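Local coordinates for protein transcription termination factor NusA (Planctomyces limnophilus, PDB 4MTN) that probably takes part in both transcription termination and antitermination, binding the core of RNA polymerase and the nascent RNA, at residues 260-263 and 264-267; 312-315 and 316-319; 318-321 and 322-326; 348-351 and 352-355. All coordinates share one frame; numbering follows the deposited sequence.

Contact 1: residues 260-263 and 264-267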
ATOM      1  N   ASN A 260     -10.007   0.936 -22.679  1.00 51.32           N
ATOM      2  CA  ASN A 260      -8.561   1.116 -22.723  1.00 53.69           C
ATOM      3  C   ASN A 260      -7.841   0.186 -21.753  1.00 56.27           C
ATOM      4  O   ASN A 260      -6.776  -0.349 -22.063  1.00 57.85           O
ATOM      5  CB  ASN A 260      -8.193   2.569 -22.413  1.00 55.66           C
ATOM      6  CG  ASN A 260      -8.566   3.519 -23.533  1.00 59.14           C
ATOM      7  OD1 ASN A 260      -9.194   3.124 -24.515  1.00 62.28           O
ATOM      8  ND2 ASN A 260      -8.181   4.781 -23.389  1.00 57.59           N
ATOM      9  N   ALA A 261      -8.429   0.001 -20.576  1.00 55.70           N
ATOM     10  CA  ALA A 261      -7.841  -0.847 -19.547  1.00 52.10           C
ATOM     11  C   ALA A 261      -8.079  -2.326 -19.845  1.00 51.49           C
ATOM     12  O   ALA A 261      -7.380  -3.193 -19.322  1.00 46.67           O
ATOM     13  CB  ALA A 261      -8.402  -0.483 -18.179  1.00 52.51           C
HETATM   14  N   MSE A 262      -9.065  -2.605 -20.692  1.00 54.18           N
HETATM   15  CA  MSE A 262      -9.415  -3.978 -21.039  1.00 55.69           C
HETATM   16  C   MSE A 262      -8.578  -4.512 -22.198  1.00 60.25           C
HETATM   17  O   MSE A 262      -8.752  -5.656 -22.619  1.00 62.64           O
HETATM   18  CB  MSE A 262     -10.903  -4.078 -21.382  1.00 56.28           C
HETATM   19  CG  MSE A 262     -11.824  -4.008 -20.176  1.00 58.17           C
HETATM   20 SE   MSE A 262     -11.495  -5.443 -18.897  1.00 80.93          SE
HETATM   21  CE  MSE A 262     -11.858  -6.967 -20.057  1.00 72.59           C
ATOM     22  N   GLN A 263      -7.678  -3.679 -22.713  1.00 60.68           N
ATOM     23  CA  GLN A 263      -6.764  -4.090 -23.773  1.00 64.21           C
ATOM     24  C   GLN A 263      -5.906  -5.265 -23.303  1.00 69.27           C
ATOM     25  O   GLN A 263      -5.634  -5.389 -22.109  1.00 70.50           O
ATOM     26  CB  GLN A 263      -5.880  -2.916 -24.204  1.00 64.56           C
ATOM     27  CG  GLN A 263      -6.620  -1.817 -24.953  1.00 65.61           C
ATOM     28  CD  GLN A 263      -7.093  -2.256 -26.327  1.00 67.26           C
ATOM     29  OE1 GLN A 263      -6.513  -3.154 -26.939  1.00 68.57           O
ATOM     30  NE2 GLN A 263      -8.151  -1.623 -26.821  1.00 66.60           N
ATOM     31  N   PRO A 264      -5.466  -6.129 -24.235  1.00 73.17           N
ATOM     32  CA  PRO A 264      -5.637  -6.116 -25.697  1.00 74.58           C
ATOM     33  C   PRO A 264      -7.057  -6.403 -26.188  1.00 76.53           C
ATOM     34  O   PRO A 264      -7.362  -6.109 -27.344  1.00 83.27           O
ATOM     35  CB  PRO A 264      -4.687  -7.228 -26.171  1.00 75.39           C
ATOM     36  CG  PRO A 264      -3.784  -7.506 -25.012  1.00 74.68           C
ATOM     37  CD  PRO A 264      -4.614  -7.248 -23.804  1.00 72.91           C
ATOM     38  N   SER A 265      -7.904  -6.972 -25.335  1.00 74.28           N
ATOM     39  CA  SER A 265      -9.247  -7.375 -25.747  1.00 74.68           C
ATOM     40  C   SER A 265     -10.099  -6.192 -26.203  1.00 75.06           C
ATOM     41  O   SER A 265      -9.934  -5.071 -25.721  1.00 76.00           O
ATOM     42  CB  SER A 265      -9.955  -8.110 -24.608  1.00 71.10           C
ATOM     43  OG  SER A 265     -10.231  -7.236 -23.528  1.00 66.62           O
ATOM     44  N   GLU A 266     -11.007  -6.455 -27.137  1.00 75.13           N
ATOM     45  CA  GLU A 266     -11.916  -5.432 -27.641  1.00 75.90           C
ATOM     46  C   GLU A 266     -13.263  -5.504 -26.928  1.00 75.85           C
ATOM     47  O   GLU A 266     -13.760  -6.590 -26.628  1.00 72.79           O
ATOM     48  CB  GLU A 266     -12.106  -5.579 -29.153  1.00 82.01           C
ATOM     49  CG  GLU A 266     -10.826  -5.413 -29.957  1.00 86.33           C
ATOM     50  CD  GLU A 266     -11.057  -5.512 -31.452  1.00 93.02           C
ATOM     51  OE1 GLU A 266     -12.195  -5.827 -31.862  1.00 96.40           O
ATOM     52  OE2 GLU A 266     -10.101  -5.273 -32.220  1.00 95.90           O
ATOM     53  N   VAL A 267     -13.850  -4.341 -26.662  1.00 77.99           N
ATOM     54  CA  VAL A 267     -15.085  -4.260 -25.890  1.00 76.57           C
ATOM     55  C   VAL A 267     -16.249  -3.724 -26.720  1.00 84.83           C
ATOM     56  O   VAL A 267     -16.122  -2.707 -27.401  1.00 84.09           O
ATOM     57  CB  VAL A 267     -14.898  -3.369 -24.645  1.00 70.27           C
ATOM     58  CG1 VAL A 267     -16.227  -3.135 -23.942  1.00 73.34           C
ATOM     59  CG2 VAL A 267     -13.885  -3.991 -23.697  1.00 66.90           C
TER
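Met262, Gln263, Pro264 and Ser265 make a tight reversal of the chain just after helix 254-261, a type VI beta turn built on a cis peptide bond between Gln263 and Pro264. The turn sits in the NusA KH region and leads from that helix to strand 269-273. Because the bond is cis, the CA atoms of Gln263 and Pro264 are 3.0 Å apart, and the chain folds back until the CA atoms of Met262 and Ser265 are 5.8 Å apart. Gln263 and Pro264 form the outer bend, with the pyrrolidine ring reaching Leu290 on helix 285-292. Lys209 gives a weak hydrogen bond to the carbonyl oxygen of Gln263 and another to that of Ala261.

Met262, a selenomethionine, faces inward. Its CG lies opposite the carbonyl carbon (chi1 -75°), and two further bends, at chi2 and chi3, curl the chain so that CE comes back to 3.8 Å from Ser265 OG. Ser265 OG is modelled as donating to Met262 O, but the separation is implausibly short, and at this resolution the exact geometry is doubtful. The curled selenomethionine packs among Ala291, Val299, Ala302, Ile310 and Val312, so the turn is seated on both later helices and the last strand of its own KH unit. Val267 crosses the Met262 side chain at about a right angle, its CG2 branch touching the base of that chain at 3.8 Å from CB and 4.1 Å from CG.

Contact 2: residues 312-315 and 316-319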
ATOM      1  N   VAL A 312     -17.052  -9.442 -16.920  1.00 67.11           N
ATOM      2  CA  VAL A 312     -17.007  -9.700 -18.356  1.00 68.17           C
ATOM      3  C   VAL A 312     -17.925 -10.846 -18.772  1.00 72.66           C
ATOM      4  O   VAL A 312     -17.756 -11.985 -18.337  1.00 75.49           O
ATOM      5  CB  VAL A 312     -15.576 -10.016 -18.823  1.00 63.46           C
ATOM      6  CG1 VAL A 312     -15.574 -10.428 -20.287  1.00 66.30           C
ATOM      7  CG2 VAL A 312     -14.679  -8.814 -18.608  1.00 61.20           C
HETATM    8  N   MSE A 313     -18.898 -10.525 -19.617  1.00 75.30           N
HETATM    9  CA  MSE A 313     -19.825 -11.513 -20.155  1.00 80.12           C
HETATM   10  C   MSE A 313     -20.047 -11.273 -21.643  1.00 80.50           C
HETATM   11  O   MSE A 313     -19.663 -10.231 -22.174  1.00 78.62           O
HETATM   12  CB  MSE A 313     -21.169 -11.462 -19.422  1.00 82.90           C
HETATM   13  CG  MSE A 313     -21.086 -11.651 -17.918  1.00 86.19           C
HETATM   14 SE   MSE A 313     -22.822 -11.422 -17.065  1.00159.46          SE
HETATM   15  CE  MSE A 313     -23.748 -12.937 -17.867  1.00105.93           C
ATOM     16  N   THR A 314     -20.662 -12.241 -22.316  1.00 81.35           N
ATOM     17  CA  THR A 314     -21.116 -12.026 -23.682  1.00 85.51           C
ATOM     18  C   THR A 314     -22.527 -11.456 -23.625  1.00 87.61           C
ATOM     19  O   THR A 314     -23.094 -11.306 -22.542  1.00 85.87           O
ATOM     20  CB  THR A 314     -21.103 -13.324 -24.514  1.00 87.94           C
ATOM     21  OG1 THR A 314     -22.182 -14.173 -24.104  1.00 88.83           O
ATOM     22  CG2 THR A 314     -19.784 -14.061 -24.336  1.00 87.36           C
ATOM     23  N   ARG A 315     -23.099 -11.140 -24.781  1.00 90.48           N
ATOM     24  CA  ARG A 315     -24.451 -10.597 -24.820  1.00 94.65           C
ATOM     25  C   ARG A 315     -25.484 -11.707 -24.654  1.00100.31           C
ATOM     26  O   ARG A 315     -26.506 -11.525 -23.993  1.00 98.51           O
ATOM     27  CB  ARG A 315     -24.697  -9.838 -26.124  1.00 97.00           C
ATOM     28  CG  ARG A 315     -26.046  -9.137 -26.180  1.00100.71           C
ATOM     29  CD  ARG A 315     -26.130  -8.019 -25.150  1.00102.57           C
ATOM     30  NE  ARG A 315     -27.509  -7.618 -24.884  1.00109.47           N
ATOM     31  CZ  ARG A 315     -27.854  -6.585 -24.120  1.00113.22           C
ATOM     32  NH1 ARG A 315     -26.918  -5.838 -23.550  1.00112.33           N
ATOM     33  NH2 ARG A 315     -29.134  -6.295 -23.930  1.00116.41           N
ATOM     34  N   GLU A 316     -25.204 -12.859 -25.254  1.00109.01           N
ATOM     35  CA  GLU A 316     -26.124 -13.989 -25.223  1.00113.47           C
ATOM     36  C   GLU A 316     -26.267 -14.566 -23.819  1.00112.65           C
ATOM     37  O   GLU A 316     -27.373 -14.887 -23.384  1.00117.87           O
ATOM     38  CB  GLU A 316     -25.663 -15.084 -26.190  1.00120.78           C
ATOM     39  CG  GLU A 316     -25.856 -14.746 -27.663  1.00128.51           C
ATOM     40  CD  GLU A 316     -24.855 -13.726 -28.171  1.00132.34           C
ATOM     41  OE1 GLU A 316     -23.806 -13.542 -27.519  1.00130.48           O
ATOM     42  OE2 GLU A 316     -25.120 -13.106 -29.224  1.00136.05           O
ATOM     43  N   GLU A 317     -25.149 -14.693 -23.113  1.00102.59           N
ATOM     44  CA  GLU A 317     -25.172 -15.252 -21.767  1.00 98.91           C
ATOM     45  C   GLU A 317     -25.653 -14.216 -20.757  1.00 91.81           C
ATOM     46  O   GLU A 317     -25.994 -14.555 -19.624  1.00 90.55           O
ATOM     47  CB  GLU A 317     -23.793 -15.786 -21.373  1.00100.67           C
ATOM     48  CG  GLU A 317     -22.770 -14.720 -21.026  1.00100.55           C
ATOM     49  CD  GLU A 317     -21.383 -15.299 -20.827  1.00102.04           C
ATOM     50  OE1 GLU A 317     -21.113 -16.395 -21.362  1.00102.95           O
ATOM     51  OE2 GLU A 317     -20.563 -14.664 -20.132  1.00102.19           O
ATOM     52  N   LEU A 318     -25.679 -12.952 -21.170  1.00 88.37           N
ATOM     53  CA  LEU A 318     -26.258 -11.901 -20.342  1.00 83.07           C
ATOM     54  C   LEU A 318     -27.778 -11.974 -20.394  1.00 86.13           C
ATOM     55  O   LEU A 318     -28.444 -11.896 -19.364  1.00 85.79           O
ATOM     56  CB  LEU A 318     -25.784 -10.519 -20.792  1.00 77.52           C
ATOM     57  CG  LEU A 318     -26.448  -9.348 -20.060  1.00 71.86           C
ATOM     58  CD1 LEU A 318     -26.117  -9.381 -18.574  1.00 66.48           C
ATOM     59  CD2 LEU A 318     -26.047  -8.015 -20.675  1.00 70.59           C
ATOM     60  N   ASP A 319     -28.317 -12.127 -21.599  1.00 91.38           N
ATOM     61  CA  ASP A 319     -29.758 -12.258 -21.794  1.00 97.62           C
ATOM     62  C   ASP A 319     -30.291 -13.468 -21.038  1.00 95.32           C
ATOM     63  O   ASP A 319     -31.390 -13.436 -20.486  1.00 93.99           O
ATOM     64  CB  ASP A 319     -30.093 -12.377 -23.283  1.00107.21           C
ATOM     65  CG  ASP A 319     -29.579 -11.203 -24.092  1.00110.84           C
ATOM     66  OD1 ASP A 319     -29.471 -10.093 -23.530  1.00111.59           O
ATOM     67  OD2 ASP A 319     -29.283 -11.392 -25.291  1.00113.49           O
TER
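The backbone leaves strand 309-313 at Met313 and turns straight into helix 316-330, which brings the CA atoms of Thr314 and Glu317 to 5.5 Å from each other. Thr314 OG1 accepts a nearly straight bond from Glu317 N, 3.2 Å long with an angle of 166° at the hydrogen. In the other direction Glu317 swings its carboxylate back toward the strand: CG is wedged between the backbone N and the carbonyl carbon (chi1 75°), the rest of the chain runs out straight, and OE2 takes a weak bond from Thr314 N at 3.3 Å. The exchange is a capping box, here closing the start of the helix where the KH beta-alpha-alpha-beta unit gives way to the next part of the chain. With an alanine here instead of Glu317, Thr314 N would probably be left without its carboxylate mate and the box would be only half closed.

One turn on, Asp319 N bonds to Arg315 O at 3.1 Å. The same two residues meet again through a long, weak salt bridge, Arg315 NE to Asp319 OD1 at 3.4 Å, the carboxylate approaching obliquely with its plane 70° from that of the guanidinium. Leu318 CD2 lies over one face of that guanidinium, 3.7 Å from Arg315 NH1. Met313, a selenomethionine, is buried and lays its CE against Leu318 CA at 3.7 Å, with SE 4.2 Å from Leu318 CD1; Leu318 continues onto Leu280 and Leu282 of strand 278-282.

Contact 3: residues 318-321 and 322-326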
ATOM      1  N   LEU A 318     -25.679 -12.952 -21.170  1.00 88.37           N
ATOM      2  CA  LEU A 318     -26.258 -11.901 -20.342  1.00 83.07           C
ATOM      3  C   LEU A 318     -27.778 -11.974 -20.394  1.00 86.13           C
ATOM      4  O   LEU A 318     -28.444 -11.896 -19.364  1.00 85.79           O
ATOM      5  CB  LEU A 318     -25.784 -10.519 -20.792  1.00 77.52           C
ATOM      6  CG  LEU A 318     -26.448  -9.348 -20.060  1.00 71.86           C
ATOM      7  CD1 LEU A 318     -26.117  -9.381 -18.574  1.00 66.48           C
ATOM      8  CD2 LEU A 318     -26.047  -8.015 -20.675  1.00 70.59           C
ATOM      9  N   ASP A 319     -28.317 -12.127 -21.599  1.00 91.38           N
ATOM     10  CA  ASP A 319     -29.758 -12.258 -21.794  1.00 97.62           C
ATOM     11  C   ASP A 319     -30.291 -13.468 -21.038  1.00 95.32           C
ATOM     12  O   ASP A 319     -31.390 -13.436 -20.486  1.00 93.99           O
ATOM     13  CB  ASP A 319     -30.093 -12.377 -23.283  1.00107.21           C
ATOM     14  CG  ASP A 319     -29.579 -11.203 -24.092  1.00110.84           C
ATOM     15  OD1 ASP A 319     -29.471 -10.093 -23.530  1.00111.59           O
ATOM     16  OD2 ASP A 319     -29.283 -11.392 -25.291  1.00113.49           O
ATOM     17  N   GLN A 320     -29.498 -14.533 -21.021  1.00 96.77           N
ATOM     18  CA  GLN A 320     -29.832 -15.729 -20.261  1.00 98.18           C
ATOM     19  C   GLN A 320     -29.752 -15.439 -18.766  1.00 91.78           C
ATOM     20  O   GLN A 320     -30.516 -15.990 -17.972  1.00 91.79           O
ATOM     21  CB  GLN A 320     -28.895 -16.880 -20.634  1.00104.33           C
ATOM     22  CG  GLN A 320     -29.161 -18.175 -19.887  1.00110.05           C
ATOM     23  CD  GLN A 320     -28.141 -19.249 -20.206  1.00115.88           C
ATOM     24  OE1 GLN A 320     -27.278 -19.065 -21.066  1.00118.59           O
ATOM     25  NE2 GLN A 320     -28.234 -20.379 -19.516  1.00117.77           N
ATOM     26  N   GLN A 321     -28.827 -14.561 -18.393  1.00 87.85           N
ATOM     27  CA  GLN A 321     -28.624 -14.206 -16.993  1.00 84.88           C
ATOM     28  C   GLN A 321     -29.770 -13.341 -16.474  1.00 83.76           C
ATOM     29  O   GLN A 321     -30.164 -13.452 -15.315  1.00 81.82           O
ATOM     30  CB  GLN A 321     -27.292 -13.475 -16.814  1.00 83.77           C
ATOM     31  CG  GLN A 321     -26.651 -13.674 -15.453  1.00 82.93           C
ATOM     32  CD  GLN A 321     -25.902 -14.987 -15.353  1.00 84.25           C
ATOM     33  OE1 GLN A 321     -25.448 -15.534 -16.359  1.00 84.05           O
ATOM     34  NE2 GLN A 321     -25.767 -15.502 -14.136  1.00 85.28           N
ATOM     35  N   LEU A 322     -30.300 -12.481 -17.339  1.00 86.29           N
ATOM     36  CA  LEU A 322     -31.398 -11.594 -16.967  1.00 85.70           C
ATOM     37  C   LEU A 322     -32.690 -12.374 -16.744  1.00 85.74           C
ATOM     38  O   LEU A 322     -33.453 -12.075 -15.826  1.00 84.98           O
ATOM     39  CB  LEU A 322     -31.617 -10.523 -18.041  1.00 87.55           C
ATOM     40  CG  LEU A 322     -30.423  -9.653 -18.443  1.00 86.23           C
ATOM     41  CD1 LEU A 322     -30.811  -8.684 -19.548  1.00 88.36           C
ATOM     42  CD2 LEU A 322     -29.849  -8.907 -17.250  1.00 82.60           C
ATOM     43  N   ASP A 323     -32.928 -13.373 -17.589  1.00 87.97           N
ATOM     44  CA  ASP A 323     -34.141 -14.181 -17.508  1.00 90.13           C
ATOM     45  C   ASP A 323     -34.175 -15.029 -16.242  1.00 85.77           C
ATOM     46  O   ASP A 323     -35.205 -15.127 -15.577  1.00 84.75           O
ATOM     47  CB  ASP A 323     -34.266 -15.083 -18.739  1.00 96.63           C
ATOM     48  CG  ASP A 323     -34.518 -14.302 -20.013  1.00101.02           C
ATOM     49  OD1 ASP A 323     -35.215 -13.267 -19.952  1.00103.08           O
ATOM     50  OD2 ASP A 323     -34.020 -14.725 -21.078  1.00102.63           O
ATOM     51  N   GLN A 324     -33.042 -15.642 -15.914  1.00 83.03           N
ATOM     52  CA  GLN A 324     -32.954 -16.517 -14.751  1.00 81.60           C
ATOM     53  C   GLN A 324     -32.980 -15.728 -13.447  1.00 78.07           C
ATOM     54  O   GLN A 324     -33.489 -16.208 -12.435  1.00 80.92           O
ATOM     55  CB  GLN A 324     -31.686 -17.371 -14.819  1.00 83.69           C
ATOM     56  CG  GLN A 324     -31.653 -18.332 -15.995  1.00 90.79           C
ATOM     57  CD  GLN A 324     -30.363 -19.125 -16.062  1.00 93.37           C
ATOM     58  OE1 GLN A 324     -29.541 -19.075 -15.147  1.00 94.46           O
ATOM     59  NE2 GLN A 324     -30.178 -19.863 -17.151  1.00 93.80           N
ATOM     60  N   ALA A 325     -32.433 -14.517 -13.477  1.00 72.72           N
ATOM     61  CA  ALA A 325     -32.360 -13.680 -12.283  1.00 67.49           C
ATOM     62  C   ALA A 325     -33.745 -13.234 -11.819  1.00 70.85           C
ATOM     63  O   ALA A 325     -33.994 -13.106 -10.619  1.00 70.91           O
ATOM     64  CB  ALA A 325     -31.474 -12.473 -12.538  1.00 60.25           C
ATOM     65  N   VAL A 326     -34.644 -13.000 -12.771  1.00 70.93           N
ATOM     66  CA  VAL A 326     -36.011 -12.603 -12.448  1.00 69.38           C
ATOM     67  C   VAL A 326     -36.776 -13.760 -11.811  1.00 70.98           C
ATOM     68  O   VAL A 326     -37.460 -13.583 -10.800  1.00 72.13           O
ATOM     69  CB  VAL A 326     -36.771 -12.118 -13.698  1.00 67.01           C
ATOM     70  CG1 VAL A 326     -38.214 -11.786 -13.349  1.00 65.00           C
ATOM     71  CG2 VAL A 326     -36.078 -10.910 -14.305  1.00 63.05           C
TER
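Leu318 and Leu322 meet one turn apart on helix 316-330, where CD1 of Leu318 touches CD2 of Leu322 at 4.0 Å. The two chains cross at a slant, Leu322 with CG opposite its carbonyl carbon (chi1 -55°) and Leu318 with CG opposite its own N. Round the other side of the helix, Gln320 and Gln324 run side by side in the same direction, with their amide planes turned 75° against each other. Asp323 carries its OD2 to 3.0 Å from Asp319 O, but both are acceptors and no bond results. Asp319 OD1 and Asp323 OD2 are 6.9 Å apart, probably a mild repulsion at most, since Asp319 OD1 also has a weak, long ion pair with Arg315 NE.

Behind the side chains is the backbone that sets their spacing. Leu322 N bonds to Leu318 O at 2.8 Å, Asp323 N to Asp319 O and Gln324 N to Gln320 O at 3.3 Å each, and Ala325 N to Gln321 O at 3.1 Å.

Farther out, neighbours cover one face of the helix. Leu322 and Ala325 rest on Val344 of helix 337-345, and Val326 adds contacts to Val344 and Glu341. Leu349, in the loop beyond that helix, is touched by Gln321 and Leu322. Asp319, Gln320, Asp323 and Gln324 take the other positions, and the result is an amphipathic alpha helix with i to i+4 bonding, joining the KH sheet to the helical region that follows.

Contact 4: residues 348-351 and 352-355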
ATOM      1  N   PHE A 348     -28.385  -6.373 -10.758  1.00 70.75           N
ATOM      2  CA  PHE A 348     -28.401  -7.476  -9.802  1.00 64.18           C
ATOM      3  C   PHE A 348     -28.789  -8.780 -10.491  1.00 65.23           C
ATOM      4  O   PHE A 348     -29.876  -8.894 -11.057  1.00 67.54           O
ATOM      5  CB  PHE A 348     -29.360  -7.177  -8.650  1.00 62.50           C
ATOM      6  CG  PHE A 348     -28.954  -5.994  -7.819  1.00 61.34           C
ATOM      7  CD1 PHE A 348     -28.144  -6.158  -6.709  1.00 58.90           C
ATOM      8  CD2 PHE A 348     -29.379  -4.719  -8.151  1.00 61.68           C
ATOM      9  CE1 PHE A 348     -27.767  -5.072  -5.944  1.00 58.60           C
ATOM     10  CE2 PHE A 348     -29.004  -3.630  -7.390  1.00 60.86           C
ATOM     11  CZ  PHE A 348     -28.196  -3.808  -6.286  1.00 52.07           C
ATOM     12  N   LEU A 349     -27.894  -9.761 -10.441  1.00 64.65           N
ATOM     13  CA  LEU A 349     -28.109 -11.025 -11.136  1.00 65.41           C
ATOM     14  C   LEU A 349     -28.194 -12.201 -10.168  1.00 59.36           C
ATOM     15  O   LEU A 349     -29.237 -12.844 -10.052  1.00 61.59           O
ATOM     16  CB  LEU A 349     -26.996 -11.262 -12.157  1.00 67.23           C
ATOM     17  CG  LEU A 349     -26.897 -10.206 -13.261  1.00 71.64           C
ATOM     18  CD1 LEU A 349     -25.685 -10.454 -14.147  1.00 76.48           C
ATOM     19  CD2 LEU A 349     -28.175 -10.171 -14.087  1.00 71.18           C
ATOM     20  N   SER A 350     -27.093 -12.483  -9.480  1.00 52.71           N
ATOM     21  CA  SER A 350     -27.051 -13.591  -8.533  1.00 59.11           C
ATOM     22  C   SER A 350     -27.620 -13.187  -7.176  1.00 62.62           C
ATOM     23  O   SER A 350     -28.004 -12.035  -6.972  1.00 63.35           O
ATOM     24  CB  SER A 350     -25.618 -14.098  -8.369  1.00 59.19           C
ATOM     25  OG  SER A 350     -24.778 -13.092  -7.829  1.00 59.30           O
ATOM     26  N   PHE A 351     -27.666 -14.140  -6.250  1.00 65.61           N
ATOM     27  CA  PHE A 351     -28.145 -13.869  -4.899  1.00 64.23           C
ATOM     28  C   PHE A 351     -27.059 -13.192  -4.074  1.00 62.75           C
ATOM     29  O   PHE A 351     -27.344 -12.551  -3.063  1.00 62.11           O
ATOM     30  CB  PHE A 351     -28.607 -15.159  -4.217  1.00 50.57           C
ATOM     31  CG  PHE A 351     -29.940 -15.656  -4.701  1.00 55.68           C
ATOM     32  CD1 PHE A 351     -31.116 -15.163  -4.160  1.00 51.60           C
ATOM     33  CD2 PHE A 351     -30.019 -16.613  -5.699  1.00 58.70           C
ATOM     34  CE1 PHE A 351     -32.344 -15.614  -4.603  1.00 52.47           C
ATOM     35  CE2 PHE A 351     -31.245 -17.069  -6.147  1.00 60.69           C
ATOM     36  CZ  PHE A 351     -32.410 -16.569  -5.598  1.00 53.25           C
ATOM     37  N   GLU A 352     -25.814 -13.341  -4.514  1.00 65.32           N
ATOM     38  CA  GLU A 352     -24.688 -12.668  -3.880  1.00 66.63           C
ATOM     39  C   GLU A 352     -24.828 -11.158  -4.029  1.00 61.87           C
ATOM     40  O   GLU A 352     -24.566 -10.404  -3.092  1.00 60.08           O
ATOM     41  CB  GLU A 352     -23.362 -13.136  -4.488  1.00 74.54           C
ATOM     42  CG  GLU A 352     -22.916 -14.527  -4.057  1.00 84.55           C
ATOM     43  CD  GLU A 352     -23.705 -15.642  -4.723  1.00 94.77           C
ATOM     44  OE1 GLU A 352     -24.537 -15.349  -5.607  1.00 97.13           O
ATOM     45  OE2 GLU A 352     -23.492 -16.817  -4.357  1.00 97.19           O
ATOM     46  N   ASP A 353     -25.250 -10.729  -5.213  1.00 61.34           N
ATOM     47  CA  ASP A 353     -25.424  -9.312  -5.503  1.00 60.85           C
ATOM     48  C   ASP A 353     -26.581  -8.728  -4.702  1.00 58.98           C
ATOM     49  O   ASP A 353     -26.544  -7.567  -4.296  1.00 59.69           O
ATOM     50  CB  ASP A 353     -25.663  -9.095  -6.999  1.00 65.12           C
ATOM     51  CG  ASP A 353     -24.594  -9.739  -7.860  1.00 66.72           C
ATOM     52  OD1 ASP A 353     -23.450  -9.886  -7.381  1.00 68.00           O
ATOM     53  OD2 ASP A 353     -24.899 -10.097  -9.017  1.00 67.73           O
ATOM     54  N   LEU A 354     -27.609  -9.539  -4.483  1.00 59.15           N
ATOM     55  CA  LEU A 354     -28.787  -9.090  -3.756  1.00 57.63           C
ATOM     56  C   LEU A 354     -28.513  -9.005  -2.258  1.00 56.34           C
ATOM     57  O   LEU A 354     -29.052  -8.142  -1.570  1.00 53.93           O
ATOM     58  CB  LEU A 354     -29.970 -10.023  -4.025  1.00 50.82           C
ATOM     59  CG  LEU A 354     -31.307  -9.620  -3.401  1.00 51.44           C
ATOM     60  CD1 LEU A 354     -31.660  -8.187  -3.769  1.00 58.68           C
ATOM     61  CD2 LEU A 354     -32.408 -10.575  -3.832  1.00 52.10           C
ATOM     62  N   SER A 355     -27.668  -9.903  -1.761  1.00 58.43           N
ATOM     63  CA  SER A 355     -27.362  -9.952  -0.336  1.00 60.43           C
ATOM     64  C   SER A 355     -26.518  -8.760   0.096  1.00 65.57           C
ATOM     65  O   SER A 355     -26.578  -8.332   1.249  1.00 69.05           O
ATOM     66  CB  SER A 355     -26.643 -11.258   0.013  1.00 59.18           C
ATOM     67  OG  SER A 355     -25.431 -11.382  -0.710  1.00 62.39           O
TER
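The first turn of helix 351-355, inside the helix-hairpin-helix region, is closed by Asp353 reaching back to the loop residues Leu349 and Ser350. Its OD2 takes a bond of 3.3 Å from Ser350 N, which comes from above the carboxylate plane, 51° out of it, and a weak one of the same length from Leu349 N. Asp353 CG stands opposite its carbonyl carbon (chi1 -53°), and this turns the carboxylate toward those two amides. Ser350 OG lies 3.2 Å from Asp353 OD2 and also 3.2 Å from Glu352 OE1, with one proton to share between two weak options; Glu352 OE2 bonds to Ser384.

Phe348 meets the same helix edge-on, with CD1 3.2 Å from Asp353 O, which is near the ring plane. One turn along, Ser355 N bonds to Phe351 O at 3.0 Å, while Ser355 OG donates to Glu352 O at 2.7 Å from above the carbonyl plane.

The other carboxylate oxygen of Asp353, OD1, forms a salt bridge with Arg278. If Asp353 were replaced by an alanine, the amides of Leu349 and Ser350 would probably lose their common acceptor and Arg278 its charge partner. The two backbone N-H groups together with this cation would be expected to stabilise the negative charge of this buried aspartate.

How the contacts relate
From the N terminus, contact 1 comes first, turning the chain between helix 254-261 and strand 269-273. Contact 2 follows at the end of strand 309-313 and touches it through Met262 CE and Val312 CG2, 3.7 Å apart, although the centres are about 17 Å apart. Contact 3 overlaps contact 2 at Leu318 and Asp319 and carries helix 316-330 onward. Contact 4, beyond helix 337-345, folds back on both: Leu349 CD1 lies 3.6 Å from Gln321 CG and 4.2 Å from Met313 SE. No contact nests inside another. Contact 1 closes a turn, contacts 2 and 4 close helix starts, and contact 3 closes no loop; their mutual packing joins the KH sheet to the helix-hairpin-helix region.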